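Local coordinates for CD180 antigen (Mus musculus, PDB 3T6Q), which may cooperate with MD-1 and TLR4 in the innate immune response of B cells to bacterial lipopolysaccharide, leading to NF-kappa-B activation, at residues Thr328-Lys333 and Arg353-Ser358; Glu282-Ala287 and Lys305-Ala310; Ser516-Ser521 and Leu543-Gln548. All coordinates share one frame; numbering follows the deposited sequence. Where two conformers were deposited one is given.

Interaction 1: Thr328-Lys333 and Arg353-Ser358; sequences THLSIK and RELDLS. With NAG (2-acetamido-2-deoxy-beta-D-glucopyranose), chain E.
Thr328-Lys333 of LRR 11 and Arg353-Ser358 of LRR 12 pair the parallel strands 329-331 and 354-356 and the turns after them, edge to edge in the leucine-rich-repeat solenoid. The strands run only 2° apart. Backbone bonds weave between them: Thr328 O accepts from both Arg353 N and Glu354 N, then Leu330 N gives to Glu354 O, Asp356 N to Leu330 O, and Ile332 N to Asp356 O. Leu330 and Leu355 turn to the buried face and lie side by side, Leu330 CD2 touching Leu355 CD1 at 3.8 Å; their branched, apolar ends suit the repeat interior. The other face carries His329 beside Glu354, with ring and carboxylate planes 38° apart, and Ser331 beside Asp356. A water 2.7 Å from Asp356 OD2 donates to it and also hydrogen-bonds Ser331 OG. Asp356 closes an Asx turn: its OD1 accepts from Ser358 N at 3.1 Å and, through the syn lone pair, from Ser358 OG at 2.7 Å. Ser358 OG lies between its backbone N and carbonyl carbon (chi1 64°), and there it also accepts from NAG O6 at 2.9 Å. The sugar belongs to a protein-linked glycan and is held further by Asp406. Lys333 packs its CD 3.4 Å from NAG O6, while its NZ salt-bridges an acidic side chain of another protein chain and stays 4.6 Å from Asp356 OD2. With two donors on OD1 and a water on OD2, Asp356 is probably stabilised as a carboxylate. Ser358 OG donates to Asp356, so its oxygen can accept from NAG O6, probably helping fix the sugar beside the strands.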
# COMPACT_ATOMS: atom_id res chain seq x y z
N THR A 328 -26.85 23.71 27.51
CA THR A 328 -27.41 22.72 28.42
C THR A 328 -26.30 21.76 28.92
O THR A 328 -26.46 21.14 29.97
CB THR A 328 -28.53 21.87 27.72
OG1 THR A 328 -27.99 21.28 26.52
CG2 THR A 328 -29.70 22.77 27.34
N HIS A 329 -25.23 21.62 28.13
CA HIS A 329 -24.11 20.73 28.47
C HIS A 329 -22.79 21.45 28.31
O HIS A 329 -22.51 22.04 27.25
CB HIS A 329 -24.08 19.49 27.53
CG HIS A 329 -25.38 18.67 27.55
ND1 HIS A 329 -25.39 17.35 27.83
CD2 HIS A 329 -26.71 19.04 27.30
CE1 HIS A 329 -26.67 16.90 27.79
NE2 HIS A 329 -27.47 17.94 27.47
N LEU A 330 -21.94 21.35 29.33
CA LEU A 330 -20.61 21.99 29.33
C LEU A 330 -19.59 21.02 29.91
O LEU A 330 -19.76 20.57 31.03
CB LEU A 330 -20.63 23.28 30.19
CG LEU A 330 -19.24 23.97 30.36
CD1 LEU A 330 -18.69 24.45 29.00
CD2 LEU A 330 -19.37 25.15 31.30
N SER A 331 -18.55 20.69 29.13
CA SER A 331 -17.46 19.83 29.55
C SER A 331 -16.17 20.57 29.51
O SER A 331 -15.81 21.15 28.48
CB SER A 331 -17.33 18.65 28.58
OG SER A 331 -18.50 17.89 28.68
N ILE A 332 -15.49 20.63 30.65
CA ILE A 332 -14.18 21.27 30.68
C ILE A 332 -13.37 20.37 31.58
O ILE A 332 -13.11 20.69 32.72
CB ILE A 332 -14.22 22.70 31.28
CG1 ILE A 332 -15.30 23.54 30.63
CG2 ILE A 332 -12.86 23.38 31.04
CD1 ILE A 332 -15.53 24.87 31.34
N LYS A 333 -12.99 19.23 31.07
CA LYS A 333 -12.24 18.29 31.92
C LYS A 333 -10.81 18.15 31.42
O LYS A 333 -10.52 18.49 30.26
CB LYS A 333 -12.94 16.93 31.92
CG LYS A 333 -12.50 16.04 30.77
CD LYS A 333 -12.73 14.55 31.11
CE LYS A 333 -12.32 13.66 29.95
NZ LYS A 333 -13.25 13.94 28.80
N ARG A 353 -27.66 21.75 32.25
CA ARG A 353 -28.13 20.48 32.81
C ARG A 353 -27.01 19.54 33.19
O ARG A 353 -27.16 18.78 34.12
CB ARG A 353 -29.04 19.72 31.83
CG ARG A 353 -30.24 20.50 31.32
CD ARG A 353 -31.03 21.10 32.47
NE ARG A 353 -32.26 20.36 32.70
CZ ARG A 353 -33.49 20.83 32.49
NH1 ARG A 353 -33.68 22.07 32.05
NH2 ARG A 353 -34.53 20.06 32.74
N GLU A 354 -25.90 19.61 32.46
CA GLU A 354 -24.78 18.69 32.72
C GLU A 354 -23.50 19.49 32.73
O GLU A 354 -23.29 20.32 31.84
CB GLU A 354 -24.70 17.60 31.65
CG GLU A 354 -26.05 16.89 31.46
CD GLU A 354 -25.86 15.49 30.91
OE1 GLU A 354 -24.72 15.16 30.51
OE2 GLU A 354 -26.84 14.72 30.90
N LEU A 355 -22.66 19.25 33.74
CA LEU A 355 -21.37 19.98 33.90
C LEU A 355 -20.29 18.99 34.25
O LEU A 355 -20.40 18.26 35.26
CB LEU A 355 -21.50 21.03 35.01
CG LEU A 355 -20.25 21.86 35.36
CD1 LEU A 355 -19.72 22.55 34.11
CD2 LEU A 355 -20.62 22.90 36.41
N ASP A 356 -19.27 18.89 33.40
CA ASP A 356 -18.16 17.97 33.67
C ASP A 356 -16.93 18.86 34.01
O ASP A 356 -16.44 19.58 33.15
CB ASP A 356 -17.90 17.06 32.45
CG ASP A 356 -16.73 16.06 32.68
OD1 ASP A 356 -16.11 16.08 33.77
OD2 ASP A 356 -16.46 15.23 31.77
N LEU A 357 -16.47 18.81 35.25
CA LEU A 357 -15.28 19.55 35.71
C LEU A 357 -14.27 18.57 36.34
O LEU A 357 -13.66 18.84 37.38
CB LEU A 357 -15.65 20.62 36.72
CG LEU A 357 -16.47 21.81 36.20
CD1 LEU A 357 -16.98 22.63 37.39
CD2 LEU A 357 -15.66 22.64 35.22
N SER A 358 -14.13 17.44 35.67
CA SER A 358 -13.24 16.38 36.13
C SER A 358 -11.78 16.61 35.75
O SER A 358 -11.49 17.31 34.78
CB SER A 358 -13.74 15.00 35.68
OG SER A 358 -13.72 14.86 34.29
C1 NAG E . -16.85 11.72 35.42
C2 NAG E . -17.49 10.54 34.66
C3 NAG E . -16.53 9.33 34.65
C4 NAG E . -15.13 9.74 34.23
C5 NAG E . -14.67 10.94 35.03
C6 NAG E . -13.27 11.45 34.68
C7 NAG E . -19.88 9.95 34.53
C8 NAG E . -21.11 9.61 35.31
N2 NAG E . -18.76 10.19 35.25
O3 NAG E . -17.05 8.37 33.77
O4 NAG E . -14.15 8.72 34.48
O5 NAG E . -15.59 12.02 34.89
O6 NAG E . -13.28 12.15 33.43
O7 NAG E . -19.93 9.97 33.30
O HOH W 1 -17.77 15.24 29.36

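Interaction 2: Glu282-Ala287 and Lys305-Ala310; sequences ELDLTA and KLVLSA
Val307 is the bump that packs against Asp284 and Thr286 where Glu282-Ala287 lies beside Lys305-Ala310. Its CB sits 3.7 Å from Asp284 CG, while the two methyls part around the carboxylate: CG1 comes near OD1, and CG2 near OD2. CG1, anti to the backbone N (chi1 178°), also reaches 3.3 Å from Thr286 OG1. A compact beta-branched residue suits this place, since both methyls find a neighbour. The surface it meets is fixed by Asp284, whose OD1 accepts from Thr286 N at 2.9 Å and, on its syn lone pair, from Thr286 OG1 at 2.6 Å; this is an Asx turn.

On the buried face, Leu306 CD1 nestles against Leu283, 3.9 Å from Leu283 CD2 and also close to Leu283 O. Past the strands, Leu285 and Leu308 point the same way and meet through CD1 and CD2 at 4.1 Å. Phe266 and Phe274 also pack on Leu285. Farther on, the small Ala287 and Ala310 bring their CB atoms to 4.0 Å, and polar side chains of another protein chain pack on them.

At the opposite end Glu282 and Lys305 run side by side, both extended beyond CG. Their aliphatic parts do the touching, and the charged tips are bridged by a water that donates to Glu282 OE2 and accepts from Lys305 NZ at 3.3 Å.

Backbone bonds set this register: Leu283 N to Lys305 O, Val307 N to Leu283 O, Leu285 N to Val307 O and Ala287 N to Ser309 O. Parallel strands at the same level in successive turns, with leucine stacked on leucine inside, are the signature of the leucine-rich-repeat solenoid, here between LRR 9 and LRR 10.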
# COMPACT_ATOMS: atom_id res chain seq x y z
N GLU A 282 -23.75 21.77 18.76
CA GLU A 282 -22.67 21.22 19.58
C GLU A 282 -21.35 21.64 18.98
O GLU A 282 -21.19 21.55 17.73
CB GLU A 282 -22.68 19.70 19.60
CG GLU A 282 -24.01 19.09 19.94
CD GLU A 282 -23.87 17.61 20.29
OE1 GLU A 282 -22.70 17.09 20.43
OE2 GLU A 282 -24.95 16.98 20.41
N LEU A 283 -20.44 22.09 19.83
CA LEU A 283 -19.11 22.53 19.36
C LEU A 283 -18.04 21.91 20.27
O LEU A 283 -18.10 22.01 21.51
CB LEU A 283 -19.00 24.07 19.34
CG LEU A 283 -17.60 24.70 19.23
CD1 LEU A 283 -17.05 24.36 17.84
CD2 LEU A 283 -17.80 26.19 19.41
N ASP A 284 -17.07 21.26 19.64
CA ASP A 284 -16.00 20.59 20.42
C ASP A 284 -14.65 21.24 20.13
O ASP A 284 -14.12 21.13 19.02
CB ASP A 284 -15.94 19.09 20.06
CG ASP A 284 -15.08 18.30 21.05
OD1 ASP A 284 -13.97 18.78 21.43
OD2 ASP A 284 -15.56 17.22 21.49
N LEU A 285 -14.07 21.88 21.15
CA LEU A 285 -12.76 22.55 21.01
C LEU A 285 -11.69 21.91 21.91
O LEU A 285 -10.84 22.60 22.48
CB LEU A 285 -12.92 24.03 21.31
CG LEU A 285 -13.86 24.80 20.33
CD1 LEU A 285 -14.17 26.19 20.88
CD2 LEU A 285 -13.21 24.93 18.95
N THR A 286 -11.75 20.57 22.03
CA THR A 286 -10.82 19.80 22.85
C THR A 286 -9.37 20.08 22.46
O THR A 286 -9.01 20.02 21.25
CB THR A 286 -11.09 18.29 22.71
OG1 THR A 286 -12.37 17.99 23.27
CG2 THR A 286 -9.99 17.47 23.52
N ALA A 287 -8.56 20.43 23.44
CA ALA A 287 -7.09 20.56 23.25
C ALA A 287 -6.70 21.54 22.14
O ALA A 287 -5.84 21.23 21.31
CB ALA A 287 -6.47 19.18 23.00
N LYS A 305 -24.36 22.51 23.41
CA LYS A 305 -23.29 21.68 24.03
C LYS A 305 -21.94 22.23 23.63
O LYS A 305 -21.71 22.50 22.45
CB LYS A 305 -23.39 20.20 23.64
CG LYS A 305 -24.79 19.62 23.89
CD LYS A 305 -24.84 18.09 23.74
CE LYS A 305 -26.25 17.55 23.81
NZ LYS A 305 -26.21 16.09 24.13
N LEU A 306 -21.06 22.38 24.62
CA LEU A 306 -19.74 22.93 24.39
C LEU A 306 -18.68 22.08 25.11
O LEU A 306 -18.83 21.75 26.30
CB LEU A 306 -19.66 24.40 24.88
CG LEU A 306 -18.33 25.15 24.72
CD1 LEU A 306 -17.89 25.28 23.24
CD2 LEU A 306 -18.40 26.53 25.40
N VAL A 307 -17.62 21.73 24.40
CA VAL A 307 -16.56 20.97 25.02
C VAL A 307 -15.29 21.83 24.97
O VAL A 307 -14.82 22.19 23.88
CB VAL A 307 -16.30 19.65 24.28
CG1 VAL A 307 -15.11 18.90 24.96
CG2 VAL A 307 -17.55 18.76 24.27
N LEU A 308 -14.75 22.15 26.14
CA LEU A 308 -13.49 22.98 26.22
C LEU A 308 -12.41 22.22 27.00
O LEU A 308 -11.51 22.80 27.61
CB LEU A 308 -13.78 24.28 26.97
CG LEU A 308 -14.83 25.24 26.33
CD1 LEU A 308 -15.12 26.44 27.22
CD2 LEU A 308 -14.37 25.67 24.96
N SER A 309 -12.56 20.91 27.01
CA SER A 309 -11.60 20.02 27.71
C SER A 309 -10.19 20.15 27.17
O SER A 309 -9.99 20.47 25.98
CB SER A 309 -12.09 18.59 27.54
OG SER A 309 -13.37 18.47 28.15
N ALA A 310 -9.22 19.87 28.05
CA ALA A 310 -7.82 19.70 27.69
C ALA A 310 -7.19 20.99 27.17
O ALA A 310 -6.24 20.96 26.40
CB ALA A 310 -7.62 18.51 26.72
O HOH W 2 -23.91 14.87 22.18

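Interaction 3: Ser516-Ser521 and Leu543-Gln548; sequences SIEALS and LPILSQ
Ile545 reaches from the short helix 543-547 into the bend formed by Ser516-Ser521, and its two branches find different neighbours. CG2, anti to the backbone N, meets Ile517 CG2 at 3.7 Å and lies 3.6 Å from Ile517 O; it also comes within 4.4 Å of Leu520 CB. Chi1 of -63° sets CG1 beside the backbone N, and the extended chi2 (164°) leads on to CD1, which meets Ser521 CB at 3.7 Å. The two isoleucine side chains are set obliquely to one another. Leu546 adds its CD2, 4.2 Å from Ile517 CG2, so that Ile517 CG2 touches both Ile545 and Leu546. Branched aliphatic side chains suit this buried joint, where methyl groups must fit against both hydrocarbon and carbonyl oxygen. Ser521 is small enough to let Ile545 come close to its backbone: Ile545 CG1 is 4.0 Å from Ser521 CA.

Behind these first contacts, backbone turns present the side chains. Residues 516-519 belong to a 3-10 segment that begins earlier in the chain; Ala519 N bonds to Ser516 O, and Leu520 N bonds to Ile517 O at 3.0 Å. On the other segment Ser547 N bonds to Leu543 O at 2.9 Å. Gln548 lies at the margin, near Ser521, and makes a backbone hydrogen bond with Gly525.

Farther out, Ile517 packs on Leu530, Ala519 on Phe496, and Leu543 and Leu546 on Trp571. The contact therefore joins the loop between strands 504-506 and 527-529 to helix 543-547, with helix 566-574 packed against that helix in turn.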
# COMPACT_ATOMS: atom_id res chain seq x y z
N SER A 516 -20.34 -11.85 58.46
CA SER A 516 -20.79 -10.70 57.65
C SER A 516 -22.11 -10.95 56.89
O SER A 516 -22.87 -10.01 56.66
CB SER A 516 -19.69 -10.30 56.65
OG SER A 516 -19.50 -11.31 55.64
N ILE A 517 -22.36 -12.20 56.51
CA ILE A 517 -23.58 -12.62 55.79
C ILE A 517 -24.86 -12.27 56.60
O ILE A 517 -25.91 -11.95 56.01
CB ILE A 517 -23.49 -14.12 55.39
CG1 ILE A 517 -22.38 -14.30 54.34
CG2 ILE A 517 -24.87 -14.67 54.95
CD1 ILE A 517 -21.89 -15.72 54.10
N GLU A 518 -24.75 -12.26 57.92
CA GLU A 518 -25.87 -11.88 58.83
C GLU A 518 -26.41 -10.45 58.64
O GLU A 518 -27.54 -10.15 59.03
CB GLU A 518 -25.49 -12.09 60.30
CG GLU A 518 -26.67 -12.12 61.26
CD GLU A 518 -27.62 -13.29 61.06
OE1 GLU A 518 -28.82 -13.13 61.37
OE2 GLU A 518 -27.19 -14.39 60.62
N ALA A 519 -25.60 -9.58 58.05
CA ALA A 519 -26.00 -8.20 57.75
C ALA A 519 -26.99 -8.12 56.57
O ALA A 519 -27.63 -7.09 56.39
CB ALA A 519 -24.75 -7.38 57.43
N LEU A 520 -27.10 -9.20 55.77
CA LEU A 520 -28.02 -9.30 54.63
C LEU A 520 -29.26 -10.13 54.95
O LEU A 520 -30.00 -10.50 54.04
CB LEU A 520 -27.29 -9.90 53.41
CG LEU A 520 -26.00 -9.07 53.27
CD1 LEU A 520 -24.73 -9.81 52.93
CD2 LEU A 520 -26.27 -7.80 52.47
N SER A 521 -29.48 -10.44 56.24
CA SER A 521 -30.51 -11.40 56.62
C SER A 521 -31.94 -10.99 56.22
O SER A 521 -32.74 -11.85 55.91
CB SER A 521 -30.48 -11.73 58.12
OG SER A 521 -30.91 -10.60 58.89
N LEU A 543 -26.97 -20.38 56.00
CA LEU A 543 -27.36 -20.92 54.69
C LEU A 543 -28.75 -20.44 54.24
O LEU A 543 -28.95 -20.20 53.04
CB LEU A 543 -27.25 -22.45 54.65
CG LEU A 543 -25.82 -22.95 54.93
CD1 LEU A 543 -25.86 -24.50 55.03
CD2 LEU A 543 -24.89 -22.49 53.82
N PRO A 544 -29.70 -20.28 55.19
CA PRO A 544 -30.98 -19.76 54.70
C PRO A 544 -30.83 -18.34 54.13
O PRO A 544 -31.60 -17.96 53.23
CB PRO A 544 -31.87 -19.78 55.94
CG PRO A 544 -31.26 -20.80 56.84
CD PRO A 544 -29.78 -20.69 56.60
N ILE A 545 -29.87 -17.58 54.65
CA ILE A 545 -29.67 -16.21 54.16
C ILE A 545 -29.18 -16.27 52.71
O ILE A 545 -29.70 -15.55 51.86
CB ILE A 545 -28.72 -15.38 55.05
CG1 ILE A 545 -29.36 -15.23 56.44
CG2 ILE A 545 -28.42 -14.01 54.39
CD1 ILE A 545 -28.41 -14.78 57.53
N LEU A 546 -28.17 -17.11 52.45
CA LEU A 546 -27.71 -17.40 51.08
C LEU A 546 -28.82 -17.89 50.12
O LEU A 546 -28.87 -17.44 48.98
CB LEU A 546 -26.57 -18.41 51.14
CG LEU A 546 -25.32 -17.85 51.83
CD1 LEU A 546 -24.17 -18.83 51.67
CD2 LEU A 546 -24.93 -16.50 51.21
N SER A 547 -29.69 -18.79 50.61
CA SER A 547 -30.79 -19.34 49.80
C SER A 547 -31.76 -18.28 49.31
O SER A 547 -32.29 -18.41 48.21
CB SER A 547 -31.56 -20.40 50.61
OG SER A 547 -30.79 -21.58 50.65
N GLN A 548 -32.00 -17.27 50.14
CA GLN A 548 -32.88 -16.12 49.82
C GLN A 548 -32.41 -15.28 48.64
O GLN A 548 -33.23 -14.57 48.05
CB GLN A 548 -32.95 -15.17 51.01
CG GLN A 548 -33.75 -15.67 52.18
CD GLN A 548 -33.51 -14.86 53.43
OE1 GLN A 548 -33.08 -13.70 53.40
NE2 GLN A 548 -33.80 -15.47 54.56

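How the interactions relate
Along the chain the order is interaction 2, interaction 1, interaction 3. Interactions 2 and 1 are consecutive parts of the leucine-rich-repeat array, their centres about 10 Å apart, and strands 305-307 and 329-331 are direct neighbours, with probable hydrogen bonds from Leu308 N to Ser331 O and from Ala310 N to Lys333 O. Together they carry the parallel strand stack through LRR 9 to LRR 12. Interaction 3 lies well away, its centre about 42 Å from that of interaction 1 and about 49 Å from that of interaction 2, and it joins the loop after strand 504-506 to helix 543-547. Neighbouring repeats of this extracellular receptor are thus joined both through their strands and through their connecting segments.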